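Local coordinates for probable secreted solute-binding lipoprotein (PDB 3I3V), which probably binds a solute outside the cell and passes it to a membrane transporter, as extracellular solute-binding lipoproteins do, at residues V70-K75 and A284-G289; F119-T124 and D314-F319; Q149-A154 and A213-A218; P164-G169 and E240-Q245. All coordinates share one frame; numbering follows the deposited sequence.

Contact 1 of 4, residues V70-K75 and A284-G289; sequences VNLYDK and AYTLIG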
loop_
_atom_site.group_PDB
_atom_site.type_symbol
_atom_site.label_atom_id
_atom_site.label_comp_id
_atom_site.label_asym_id
_atom_site.label_seq_id
_atom_site.Cartn_x
_atom_site.Cartn_y
_atom_site.Cartn_z
ATOM N N VAL C 70 21.763 12.537 -48.102
ATOM C CA VAL C 70 22.997 12.533 -48.891
ATOM C C VAL C 70 24.170 12.037 -48.060
ATOM O O VAL C 70 24.099 11.971 -46.832
ATOM C CB VAL C 70 23.397 13.954 -49.387
ATOM C CG1 VAL C 70 23.002 14.136 -50.813
ATOM C CG2 VAL C 70 22.773 15.029 -48.489
ATOM N N ASN C 71 25.262 11.711 -48.741
ATOM C CA ASN C 71 26.444 11.243 -48.057
ATOM C C ASN C 71 27.290 12.451 -47.678
ATOM O O ASN C 71 26.915 13.596 -47.946
ATOM C CB ASN C 71 27.248 10.284 -48.942
ATOM C CG ASN C 71 27.701 10.928 -50.253
ATOM O OD1 ASN C 71 28.819 10.680 -50.733
ATOM N ND2 ASN C 71 26.832 11.738 -50.847
ATOM N N LEU C 72 28.430 12.185 -47.051
ATOM C CA LEU C 72 29.328 13.237 -46.622
ATOM C C LEU C 72 30.509 13.332 -47.570
ATOM O O LEU C 72 31.351 12.435 -47.622
ATOM C CB LEU C 72 29.840 12.965 -45.204
ATOM C CG LEU C 72 30.698 14.107 -44.648
ATOM C CD1 LEU C 72 29.805 15.329 -44.433
ATOM C CD2 LEU C 72 31.369 13.694 -43.345
ATOM N N TYR C 73 30.558 14.416 -48.332
ATOM C CA TYR C 73 31.662 14.634 -49.249
ATOM C C TYR C 73 31.906 16.134 -49.363
ATOM O O TYR C 73 31.161 16.936 -48.796
ATOM C CB TYR C 73 31.371 14.021 -50.625
ATOM C CG TYR C 73 30.307 14.718 -51.443
ATOM C CD1 TYR C 73 28.955 14.647 -51.089
ATOM C CD2 TYR C 73 30.650 15.441 -52.587
ATOM C CE1 TYR C 73 27.969 15.283 -51.863
ATOM C CE2 TYR C 73 29.686 16.077 -53.360
ATOM C CZ TYR C 73 28.350 15.997 -53.001
ATOM O OH TYR C 73 27.403 16.606 -53.791
ATOM N N ASP C 74 32.945 16.502 -50.103
ATOM C CA ASP C 74 33.337 17.899 -50.282
ATOM C C ASP C 74 32.244 18.959 -50.122
ATOM O O ASP C 74 32.307 19.791 -49.216
ATOM C CB ASP C 74 34.008 18.086 -51.647
ATOM C CG ASP C 74 34.631 19.463 -51.799
ATOM O OD1 ASP C 74 34.211 20.213 -52.712
ATOM O OD2 ASP C 74 35.536 19.795 -50.997
ATOM N N LYS C 75 31.250 18.935 -51.003
ATOM C CA LYS C 75 30.173 19.918 -50.960
ATOM C C LYS C 75 29.315 19.944 -49.691
ATOM O O LYS C 75 29.141 21.003 -49.093
ATOM C CB LYS C 75 29.272 19.760 -52.191
ATOM C CG LYS C 75 28.162 20.793 -52.275
ATOM C CD LYS C 75 27.618 20.948 -53.700
ATOM C CE LYS C 75 28.383 21.987 -54.473
ATOM N NZ LYS C 75 28.278 23.306 -53.797
ATOM N N ALA C 284 33.640 2.748 -43.495
ATOM C CA ALA C 284 33.278 4.159 -43.568
ATOM C C ALA C 284 31.828 4.238 -43.093
ATOM O O ALA C 284 31.021 3.354 -43.398
ATOM C CB ALA C 284 33.404 4.665 -45.005
ATOM N N TYR C 285 31.498 5.283 -42.340
ATOM C CA TYR C 285 30.153 5.439 -41.812
ATOM C C TYR C 285 29.503 6.712 -42.321
ATOM O O TYR C 285 28.509 7.170 -41.755
ATOM C CB TYR C 285 30.203 5.490 -40.287
ATOM C CG TYR C 285 30.882 4.296 -39.654
ATOM C CD1 TYR C 285 30.236 3.061 -39.573
ATOM C CD2 TYR C 285 32.184 4.391 -39.170
ATOM C CE1 TYR C 285 30.871 1.945 -39.027
ATOM C CE2 TYR C 285 32.828 3.283 -38.621
ATOM C CZ TYR C 285 32.166 2.062 -38.558
ATOM O OH TYR C 285 32.821 0.957 -38.063
ATOM N N THR C 286 30.048 7.287 -43.389
ATOM C CA THR C 286 29.493 8.529 -43.896
ATOM C C THR C 286 28.822 8.493 -45.252
ATOM O O THR C 286 28.903 9.448 -46.024
ATOM C CB THR C 286 30.540 9.668 -43.871
ATOM O OG1 THR C 286 31.749 9.238 -44.512
ATOM C CG2 THR C 286 30.823 10.084 -42.430
ATOM N N LEU C 287 28.164 7.376 -45.541
ATOM C CA LEU C 287 27.393 7.249 -46.768
ATOM C C LEU C 287 26.069 7.918 -46.378
ATOM O O LEU C 287 25.937 8.415 -45.250
ATOM C CB LEU C 287 27.186 5.779 -47.134
ATOM C CG LEU C 287 28.339 5.174 -47.949
ATOM C CD1 LEU C 287 29.623 5.228 -47.143
ATOM C CD2 LEU C 287 28.004 3.741 -48.339
ATOM N N ILE C 288 25.099 7.940 -47.284
ATOM C CA ILE C 288 23.814 8.591 -47.027
ATOM C C ILE C 288 23.375 8.749 -45.560
ATOM O O ILE C 288 23.266 7.781 -44.813
ATOM C CB ILE C 288 22.700 7.897 -47.822
ATOM C CG1 ILE C 288 22.965 8.089 -49.318
ATOM C CG2 ILE C 288 21.336 8.465 -47.431
ATOM C CD1 ILE C 288 21.863 7.575 -50.216
ATOM N N GLY C 289 23.147 9.999 -45.164
ATOM C CA GLY C 289 22.705 10.310 -43.817
ATOM C C GLY C 289 21.512 11.249 -43.904
ATOM O O GLY C 289 21.228 11.768 -44.989
#
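The end of strand 67-70 meets the start of strand 289-292 in an antiparallel hydrogen-bonded pair, Val70 with Gly289, whose CA atoms are 5.5 Å apart, and the two loops then stay together as far as Leu72 and Thr286. The pair is held unequally. Gly289 N gives Val70 O a bond of 2.8 Å with an N-H...O angle of 161°, approaching from above the carbonyl plane, whereas the return bond from Val70 N to Gly289 O is weak at 3.3 Å. Val70 O is used further: Ile288 CA points its hydrogen at it from 3.4 Å, and Trp291 NE1 is hydrogen-bonded to it as well. Beyond the pair, Leu72 N makes a nearly straight bond of 3.0 Å to Thr286 O, lying in the plane of that carbonyl.

Beside this last bond the side chains of Leu72 and Thr286 cross obliquely, with Leu72 CB 3.6 Å from Thr286 CB. Leu72 CG stands anti to its backbone N (chi1 -175°), which brings CD2 to 3.8 Å from Thr286 CG2. Asn71 contributes through CB, 3.5 Å from Thr286 O, while its amide leads away. Leu287 and Ile288 point away from residues 70-75 and pack on Phe122.

An antiparallel strand 289-292 beside the parallel strands 41-46, 9-14 and 67-70 is consistent with the alpha/beta lobe of a periplasmic-binding-protein fold. All three hydrogen bonds between the segments are backbone to backbone, so the grip probably depends on chain path more than on side-chain identity; the Leu72-Thr286 touch adds an apolar cover to one bond.

Contact 2 of 4, residues F119-T124 and D314-F319; sequences FPYFAT and DVVARF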
loop_
_atom_site.group_PDB
_atom_site.type_symbol
_atom_site.label_atom_id
_atom_site.label_comp_id
_atom_site.label_asym_id
_atom_site.label_seq_id
_atom_site.Cartn_x
_atom_site.Cartn_y
_atom_site.Cartn_z
ATOM N N PHE C 119 22.143 12.758 -39.203
ATOM C CA PHE C 119 21.847 11.510 -38.513
ATOM C C PHE C 119 22.499 10.427 -39.366
ATOM O O PHE C 119 22.164 10.271 -40.540
ATOM C CB PHE C 119 20.331 11.256 -38.449
ATOM C CG PHE C 119 19.598 12.073 -37.418
ATOM C CD1 PHE C 119 19.145 13.348 -37.711
ATOM C CD2 PHE C 119 19.313 11.537 -36.165
ATOM C CE1 PHE C 119 18.415 14.079 -36.777
ATOM C CE2 PHE C 119 18.583 12.265 -35.226
ATOM C CZ PHE C 119 18.134 13.535 -35.533
ATOM N N PRO C 120 23.452 9.680 -38.798
ATOM C CA PRO C 120 24.094 8.634 -39.595
ATOM C C PRO C 120 23.078 7.548 -39.943
ATOM O O PRO C 120 22.089 7.357 -39.233
ATOM C CB PRO C 120 25.196 8.119 -38.668
ATOM C CG PRO C 120 25.493 9.305 -37.792
ATOM C CD PRO C 120 24.098 9.797 -37.485
ATOM N N TYR C 121 23.306 6.847 -41.047
ATOM C CA TYR C 121 22.390 5.787 -41.440
ATOM C C TYR C 121 23.086 4.710 -42.252
ATOM O O TYR C 121 23.158 3.571 -41.808
ATOM C CB TYR C 121 21.206 6.374 -42.213
ATOM C CG TYR C 121 19.948 5.544 -42.091
ATOM C CD1 TYR C 121 19.460 5.169 -40.843
ATOM C CD2 TYR C 121 19.245 5.138 -43.220
ATOM C CE1 TYR C 121 18.307 4.413 -40.720
ATOM C CE2 TYR C 121 18.087 4.380 -43.110
ATOM C CZ TYR C 121 17.623 4.020 -41.854
ATOM O OH TYR C 121 16.485 3.257 -41.732
ATOM N N PHE C 122 23.607 5.057 -43.425
ATOM C CA PHE C 122 24.295 4.071 -44.259
ATOM C C PHE C 122 25.794 3.982 -43.993
ATOM O O PHE C 122 26.448 4.974 -43.650
ATOM C CB PHE C 122 24.045 4.366 -45.743
ATOM C CG PHE C 122 22.715 3.875 -46.242
ATOM C CD1 PHE C 122 21.734 3.459 -45.351
ATOM C CD2 PHE C 122 22.439 3.829 -47.606
ATOM C CE1 PHE C 122 20.504 3.010 -45.803
ATOM C CE2 PHE C 122 21.207 3.378 -48.068
ATOM C CZ PHE C 122 20.234 2.966 -47.155
ATOM N N ALA C 123 26.336 2.782 -44.156
ATOM C CA ALA C 123 27.756 2.560 -43.929
ATOM C C ALA C 123 28.313 1.580 -44.948
ATOM O O ALA C 123 27.584 1.081 -45.806
ATOM C CB ALA C 123 27.986 2.023 -42.520
ATOM N N THR C 124 29.610 1.314 -44.856
ATOM C CA THR C 124 30.233 0.368 -45.761
ATOM C C THR C 124 31.244 -0.487 -45.034
ATOM O O THR C 124 32.009 0.008 -44.201
ATOM C CB THR C 124 30.987 1.048 -46.913
ATOM O OG1 THR C 124 30.111 1.933 -47.616
ATOM C CG2 THR C 124 31.520 -0.010 -47.870
ATOM N N ASP C 314 13.227 -2.486 -36.375
ATOM C CA ASP C 314 12.628 -3.298 -37.438
ATOM C C ASP C 314 12.861 -2.707 -38.825
ATOM O O ASP C 314 12.978 -3.442 -39.812
ATOM C CB ASP C 314 11.123 -3.466 -37.220
ATOM C CG ASP C 314 10.385 -2.150 -37.200
ATOM O OD1 ASP C 314 9.266 -2.086 -37.761
ATOM O OD2 ASP C 314 10.918 -1.188 -36.612
ATOM N N VAL C 315 12.917 -1.377 -38.896
ATOM C CA VAL C 315 13.129 -0.697 -40.167
ATOM C C VAL C 315 14.593 -0.846 -40.564
ATOM O O VAL C 315 14.917 -1.061 -41.726
ATOM C CB VAL C 315 12.781 0.801 -40.059
ATOM C CG1 VAL C 315 12.999 1.471 -41.392
ATOM C CG2 VAL C 315 11.333 0.971 -39.614
ATOM N N VAL C 316 15.471 -0.727 -39.577
ATOM C CA VAL C 316 16.896 -0.865 -39.804
ATOM C C VAL C 316 17.203 -2.272 -40.317
ATOM O O VAL C 316 17.923 -2.437 -41.299
ATOM C CB VAL C 316 17.665 -0.613 -38.505
ATOM C CG1 VAL C 316 19.126 -0.922 -38.697
ATOM C CG2 VAL C 316 17.465 0.833 -38.072
ATOM N N ALA C 317 16.633 -3.276 -39.652
ATOM C CA ALA C 317 16.829 -4.680 -40.013
ATOM C C ALA C 317 16.394 -4.998 -41.447
ATOM O O ALA C 317 16.945 -5.890 -42.077
ATOM C CB ALA C 317 16.083 -5.577 -39.019
ATOM N N ARG C 318 15.399 -4.287 -41.964
ATOM C CA ARG C 318 14.966 -4.524 -43.340
ATOM C C ARG C 318 16.066 -4.079 -44.304
ATOM O O ARG C 318 16.358 -4.766 -45.287
ATOM C CB ARG C 318 13.669 -3.768 -43.661
ATOM C CG ARG C 318 12.411 -4.382 -43.057
ATOM C CD ARG C 318 11.145 -3.787 -43.676
ATOM N NE ARG C 318 10.085 -4.783 -43.842
ATOM C CZ ARG C 318 9.341 -5.283 -42.854
ATOM N NH1 ARG C 318 9.522 -4.881 -41.597
ATOM N NH2 ARG C 318 8.415 -6.197 -43.125
ATOM N N PHE C 319 16.671 -2.923 -44.032
ATOM C CA PHE C 319 17.743 -2.438 -44.889
ATOM C C PHE C 319 18.856 -3.469 -44.920
ATOM O O PHE C 319 19.405 -3.766 -45.976
ATOM C CB PHE C 319 18.274 -1.088 -44.393
ATOM C CG PHE C 319 17.465 0.076 -44.877
ATOM C CD1 PHE C 319 17.567 0.499 -46.203
ATOM C CD2 PHE C 319 16.542 0.698 -44.038
ATOM C CE1 PHE C 319 16.761 1.519 -46.685
ATOM C CE2 PHE C 319 15.729 1.721 -44.510
ATOM C CZ PHE C 319 15.833 2.133 -45.836
#
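Phe319 presents one ring face to the edges of two rings, Tyr121 and Phe122, so that helix 313-323 packs through an aromatic cluster on the chain where it leads into strand 122-131. The Tyr121 pair is T-shaped: ring centroids are 5.4 Å apart and the planes stand at 79°. Tyr121 CE2 lies over that face, 3.8 Å from Phe319 CE2, while the hydroxyl passes the rim beside the CD2-CE2 bond, with Tyr121 OH 3.3 Å from Phe319 CE2. Phe122 makes an offset edge-to-face pair, its centroid 5.5 Å from that of Phe319 and the planes at 67°; here Phe122 CZ leads, 3.8 Å from Phe319 CD1. Val315 CG1 adds an apolar neighbour for the tyrosine tip, 3.9 Å from Tyr121 OH. That hydroxyl is hydrogen-bonded to Met310 O, which fixes the far end of the ring, and Met327 packs against all three aromatic residues. An alanine in place of Phe319 would remove the ring face shared by both edges and would probably loosen the seat of the helix on the strand. The chemistry is thus divided: the Tyr121 hydroxyl finds its polar partner at the end of helix 300-310, while dispersion and edge-to-face electrostatics join the rings within the buried interface.

Contact 3 of 4, residues Q149-A154 and A213-A218; sequences QLIAAA and AHLRDA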
loop_
_atom_site.group_PDB
_atom_site.type_symbol
_atom_site.label_atom_id
_atom_site.label_comp_id
_atom_site.label_asym_id
_atom_site.label_seq_id
_atom_site.Cartn_x
_atom_site.Cartn_y
_atom_site.Cartn_z
ATOM N N GLN C 149 52.948 -14.887 -45.273
ATOM C CA GLN C 149 52.048 -15.953 -45.703
ATOM C C GLN C 149 51.329 -15.559 -46.993
ATOM O O GLN C 149 51.139 -16.395 -47.881
ATOM C CB GLN C 149 51.029 -16.260 -44.606
ATOM C CG GLN C 149 51.652 -16.758 -43.316
ATOM C CD GLN C 149 50.648 -16.839 -42.174
ATOM O OE1 GLN C 149 49.494 -16.426 -42.312
ATOM N NE2 GLN C 149 51.093 -17.364 -41.034
ATOM N N LEU C 150 50.937 -14.289 -47.096
ATOM C CA LEU C 150 50.245 -13.806 -48.286
ATOM C C LEU C 150 51.132 -14.001 -49.497
ATOM O O LEU C 150 50.683 -14.469 -50.538
ATOM C CB LEU C 150 49.893 -12.323 -48.152
ATOM C CG LEU C 150 49.240 -11.640 -49.366
ATOM C CD1 LEU C 150 47.930 -12.331 -49.742
ATOM C CD2 LEU C 150 48.987 -10.175 -49.038
ATOM N N ILE C 151 52.400 -13.634 -49.362
ATOM C CA ILE C 151 53.324 -13.794 -50.468
ATOM C C ILE C 151 53.461 -15.266 -50.826
ATOM O O ILE C 151 53.458 -15.619 -52.005
ATOM C CB ILE C 151 54.714 -13.237 -50.132
ATOM C CG1 ILE C 151 54.617 -11.737 -49.849
ATOM C CG2 ILE C 151 55.666 -13.497 -51.293
ATOM C CD1 ILE C 151 55.958 -11.074 -49.620
ATOM N N ALA C 152 53.578 -16.115 -49.804
ATOM C CA ALA C 152 53.722 -17.559 -49.996
ATOM C C ALA C 152 52.494 -18.141 -50.683
ATOM O O ALA C 152 52.601 -19.061 -51.495
ATOM C CB ALA C 152 53.953 -18.260 -48.644
ATOM N N ALA C 153 51.322 -17.603 -50.360
ATOM C CA ALA C 153 50.095 -18.078 -50.981
ATOM C C ALA C 153 50.075 -17.608 -52.433
ATOM O O ALA C 153 49.668 -18.349 -53.333
ATOM C CB ALA C 153 48.895 -17.539 -50.228
ATOM N N ALA C 154 50.534 -16.378 -52.664
ATOM C CA ALA C 154 50.573 -15.818 -54.017
ATOM C C ALA C 154 51.435 -16.701 -54.912
ATOM O O ALA C 154 51.054 -17.008 -56.046
ATOM C CB ALA C 154 51.130 -14.397 -53.986
ATOM N N ALA C 213 55.258 -2.097 -51.620
ATOM C CA ALA C 213 56.233 -2.372 -52.675
ATOM C C ALA C 213 56.774 -3.790 -52.593
ATOM O O ALA C 213 57.053 -4.416 -53.618
ATOM C CB ALA C 213 57.379 -1.371 -52.604
ATOM N N HIS C 214 56.928 -4.288 -51.372
ATOM C CA HIS C 214 57.424 -5.641 -51.156
ATOM C C HIS C 214 56.376 -6.617 -51.711
ATOM O O HIS C 214 56.680 -7.430 -52.582
ATOM C CB HIS C 214 57.665 -5.861 -49.655
ATOM C CG HIS C 214 58.332 -7.162 -49.320
ATOM N ND1 HIS C 214 59.410 -7.655 -50.026
ATOM C CD2 HIS C 214 58.097 -8.052 -48.325
ATOM C CE1 HIS C 214 59.808 -8.791 -49.482
ATOM N NE2 HIS C 214 59.028 -9.053 -48.448
ATOM N N LEU C 215 55.139 -6.510 -51.229
ATOM C CA LEU C 215 54.054 -7.380 -51.682
ATOM C C LEU C 215 53.905 -7.381 -53.199
ATOM O O LEU C 215 53.870 -8.433 -53.824
ATOM C CB LEU C 215 52.731 -6.957 -51.036
ATOM C CG LEU C 215 52.623 -7.171 -49.520
ATOM C CD1 LEU C 215 51.316 -6.587 -48.994
ATOM C CD2 LEU C 215 52.705 -8.656 -49.210
ATOM N N ARG C 216 53.815 -6.195 -53.784
ATOM C CA ARG C 216 53.672 -6.035 -55.233
ATOM C C ARG C 216 54.821 -6.667 -56.039
ATOM O O ARG C 216 54.594 -7.361 -57.034
ATOM C CB ARG C 216 53.587 -4.540 -55.559
ATOM C CG ARG C 216 53.647 -4.190 -57.035
ATOM C CD ARG C 216 54.165 -2.771 -57.214
ATOM N NE ARG C 216 55.532 -2.676 -56.711
ATOM C CZ ARG C 216 56.231 -1.553 -56.610
ATOM N NH1 ARG C 216 55.701 -0.401 -56.977
ATOM N NH2 ARG C 216 57.466 -1.589 -56.140
ATOM N N ASP C 217 56.055 -6.396 -55.628
ATOM C CA ASP C 217 57.211 -6.942 -56.330
ATOM C C ASP C 217 57.240 -8.460 -56.187
ATOM O O ASP C 217 57.717 -9.159 -57.078
ATOM C CB ASP C 217 58.506 -6.319 -55.794
ATOM C CG ASP C 217 58.690 -4.872 -56.248
ATOM O OD1 ASP C 217 59.673 -4.222 -55.829
ATOM O OD2 ASP C 217 57.855 -4.386 -57.037
ATOM N N ALA C 218 56.700 -8.969 -55.084
ATOM C CA ALA C 218 56.676 -10.405 -54.850
ATOM C C ALA C 218 55.607 -11.091 -55.692
ATOM O O ALA C 218 55.457 -12.315 -55.647
ATOM C CB ALA C 218 56.439 -10.684 -53.379
#
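Two nearly parallel helices pack side by side here, in the lobe of this solute-binding-protein fold that carries strands 163-166 and 242-246: the axes of 149-154 and 213-217 run at 13° and approach to 10.3 Å. Ile151 carries most of the first shell. Its CG2 branch, anti to the backbone N, lies 3.6 Å from Ala218 CB, the small residue that lets the backbones come closest. The other branch runs toward the second helix, with Ile151 CG1 3.7 Å from Leu215 CD2 and, at its tip, Ile151 CD1 3.9 Å from His214 NE2, which it meets obliquely. On the inner side Leu150 CD2 meets Leu215 CD2 tip to tip at 4.0 Å. An alanine in place of Ile151 would lose both branches, and with them the contacts to Ala218, Leu215 and His214, and is likely to weaken the joint between the helices.

Further out, Trp268 packs on both leucines, so the interface grows more buried on that side, whereas His214 is exposed. Arg155 NH2 is hydrogen-bonded to Ala218 O, a polar link from within helix 147-159 to the last residue of 213-218. Facing away from Ile151, Arg216 is tied to helix 363-377 by a hydrogen bond from NH1 to Ser376 O. Its guanidinium is also paired with the next residue in a salt bridge, Arg216 NE standing 2.9 Å from Asp217 OD2.

Contact 4 of 4, residues P164-G169 and E240-Q245; sequences PVTVGG and EEAAVQ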
loop_
_atom_site.group_PDB
_atom_site.type_symbol
_atom_site.label_atom_id
_atom_site.label_comp_id
_atom_site.label_asym_id
_atom_site.label_seq_id
_atom_site.Cartn_x
_atom_site.Cartn_y
_atom_site.Cartn_z
ATOM N N PRO C 164 46.650 -14.320 -57.990
ATOM C CA PRO C 164 46.470 -14.116 -56.549
ATOM C C PRO C 164 45.456 -13.019 -56.214
ATOM O O PRO C 164 44.248 -13.291 -56.186
ATOM C CB PRO C 164 47.887 -13.801 -56.067
ATOM C CG PRO C 164 48.479 -13.096 -57.235
ATOM C CD PRO C 164 48.011 -13.935 -58.404
ATOM N N VAL C 165 45.919 -11.797 -55.948
ATOM C CA VAL C 165 44.990 -10.708 -55.630
ATOM C C VAL C 165 44.658 -9.900 -56.882
ATOM O O VAL C 165 45.547 -9.408 -57.576
ATOM C CB VAL C 165 45.548 -9.716 -54.556
ATOM C CG1 VAL C 165 44.493 -8.685 -54.212
ATOM C CG2 VAL C 165 45.943 -10.452 -53.292
ATOM N N THR C 166 43.374 -9.771 -57.182
ATOM C CA THR C 166 42.975 -8.992 -58.339
ATOM C C THR C 166 42.458 -7.635 -57.852
ATOM O O THR C 166 41.753 -7.546 -56.847
ATOM C CB THR C 166 41.880 -9.711 -59.150
ATOM O OG1 THR C 166 41.531 -8.923 -60.295
ATOM C CG2 THR C 166 40.646 -9.944 -58.290
ATOM N N VAL C 167 42.833 -6.576 -58.556
ATOM C CA VAL C 167 42.408 -5.238 -58.181
ATOM C C VAL C 167 42.611 -4.284 -59.353
ATOM O O VAL C 167 43.530 -4.459 -60.154
ATOM C CB VAL C 167 43.203 -4.733 -56.945
ATOM C CG1 VAL C 167 44.687 -4.634 -57.278
ATOM C CG2 VAL C 167 42.656 -3.388 -56.479
ATOM N N GLY C 168 41.736 -3.286 -59.461
ATOM C CA GLY C 168 41.847 -2.320 -60.544
ATOM C C GLY C 168 42.860 -1.245 -60.206
ATOM O O GLY C 168 42.523 -0.219 -59.616
ATOM N N GLY C 169 44.109 -1.482 -60.577
ATOM C CA GLY C 169 45.147 -0.518 -60.286
ATOM C C GLY C 169 45.013 0.813 -60.997
ATOM O O GLY C 169 45.715 1.761 -60.651
ATOM N N GLU C 240 36.537 -17.006 -61.313
ATOM C CA GLU C 240 37.543 -17.715 -60.550
ATOM C C GLU C 240 38.895 -17.825 -61.242
ATOM O O GLU C 240 39.491 -18.903 -61.287
ATOM C CB GLU C 240 37.035 -19.111 -60.176
ATOM C CG GLU C 240 35.822 -19.099 -59.264
ATOM C CD GLU C 240 35.363 -20.492 -58.884
ATOM O OE1 GLU C 240 35.032 -21.275 -59.794
ATOM O OE2 GLU C 240 35.330 -20.807 -57.677
ATOM N N GLU C 241 39.372 -16.710 -61.788
ATOM C CA GLU C 241 40.684 -16.680 -62.425
ATOM C C GLU C 241 41.679 -16.128 -61.397
ATOM O O GLU C 241 42.887 -16.313 -61.520
ATOM C CB GLU C 241 40.661 -15.809 -63.685
ATOM C CG GLU C 241 39.775 -16.364 -64.796
ATOM C CD GLU C 241 40.166 -17.780 -65.224
ATOM O OE1 GLU C 241 41.357 -18.008 -65.537
ATOM O OE2 GLU C 241 39.281 -18.666 -65.255
ATOM N N ALA C 242 41.152 -15.444 -60.385
ATOM C CA ALA C 242 41.968 -14.895 -59.302
ATOM C C ALA C 242 41.269 -15.338 -58.022
ATOM O O ALA C 242 40.049 -15.410 -57.983
ATOM C CB ALA C 242 42.034 -13.375 -59.383
ATOM N N ALA C 243 42.043 -15.622 -56.981
ATOM C CA ALA C 243 41.492 -16.117 -55.726
ATOM C C ALA C 243 41.249 -15.108 -54.605
ATOM O O ALA C 243 40.540 -15.413 -53.647
ATOM C CB ALA C 243 42.379 -17.236 -55.206
ATOM N N VAL C 244 41.834 -13.919 -54.691
ATOM C CA VAL C 244 41.630 -12.942 -53.625
ATOM C C VAL C 244 41.160 -11.606 -54.166
ATOM O O VAL C 244 41.585 -11.166 -55.236
ATOM C CB VAL C 244 42.909 -12.706 -52.808
ATOM C CG1 VAL C 244 42.598 -11.798 -51.612
ATOM C CG2 VAL C 244 43.477 -14.034 -52.330
ATOM N N GLN C 245 40.288 -10.950 -53.413
ATOM C CA GLN C 245 39.769 -9.668 -53.845
ATOM C C GLN C 245 39.293 -8.816 -52.696
ATOM O O GLN C 245 38.473 -9.262 -51.896
ATOM C CB GLN C 245 38.592 -9.880 -54.792
ATOM C CG GLN C 245 37.926 -8.600 -55.225
ATOM C CD GLN C 245 36.598 -8.843 -55.916
ATOM O OE1 GLN C 245 36.212 -8.101 -56.819
ATOM N NE2 GLN C 245 35.891 -9.879 -55.490
#
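Packing is tightest where Val165 pairs with Val244 in a parallel bridge, CA atoms only 4.5 Å apart, between strands 163-166 and 242-246. Pro164 O receives Val244 N at 2.9 Å, the donor lying above the carbonyl plane, and Thr166 N gives Val244 O an in-plane bond of 3.0 Å with an angle of 169° at the hydrogen. Val165 CG2, anti to the carbonyl carbon, lies 3.8 Å from Val244 CB as the two side chains cross obliquely on one face of the sheet. On the other face Thr166 CB sits 3.7 Å from Ala242 CB, and its methyl, in the crowded position between backbone N and carbonyl carbon, leans over Val244 O.

The grip is weaker at the corner of the chain, where Ala243 N adds a weak bond to Pro164 O, and toward Gln245, whose CB is 4.1 Å from Thr166 CG2. Beyond these, Glu241 is exposed to solvent, while Gly168 centres an inverse gamma turn that leads the other chain off. Trp268 covers Val165, and Met233 of helix 230-238 covers Thr166 and Gln245. The strong polar bonds are thus confined to the backbone at the heart of the pair, and the apolar groups on both faces, all buried, probably keep water from them.

The chain meets the eight segments in an interleaved order: 70-75, 119-124, 149-154, 164-169, 213-218, 240-245, 284-289 and 314-319. Contacts 1 and 2, centred 14 Å apart, share backbone partners, since Ala284 O faces Thr124 N and Ile288 O faces Phe122 N at probable hydrogen-bonding distance. Contacts 3 and 4, 13 Å apart, meet where Ala154 packs on Pro164, helix 147-159 leading into strand 163-166. The pairs lie well apart, contacts 2 and 3 being 37 Å between centres, on opposite sides of the chain's centre. Strand 122-131, neighbour of 242-246, runs from one group to the other, consistent with two lobes joined by crossing segments, as in solute-binding proteins.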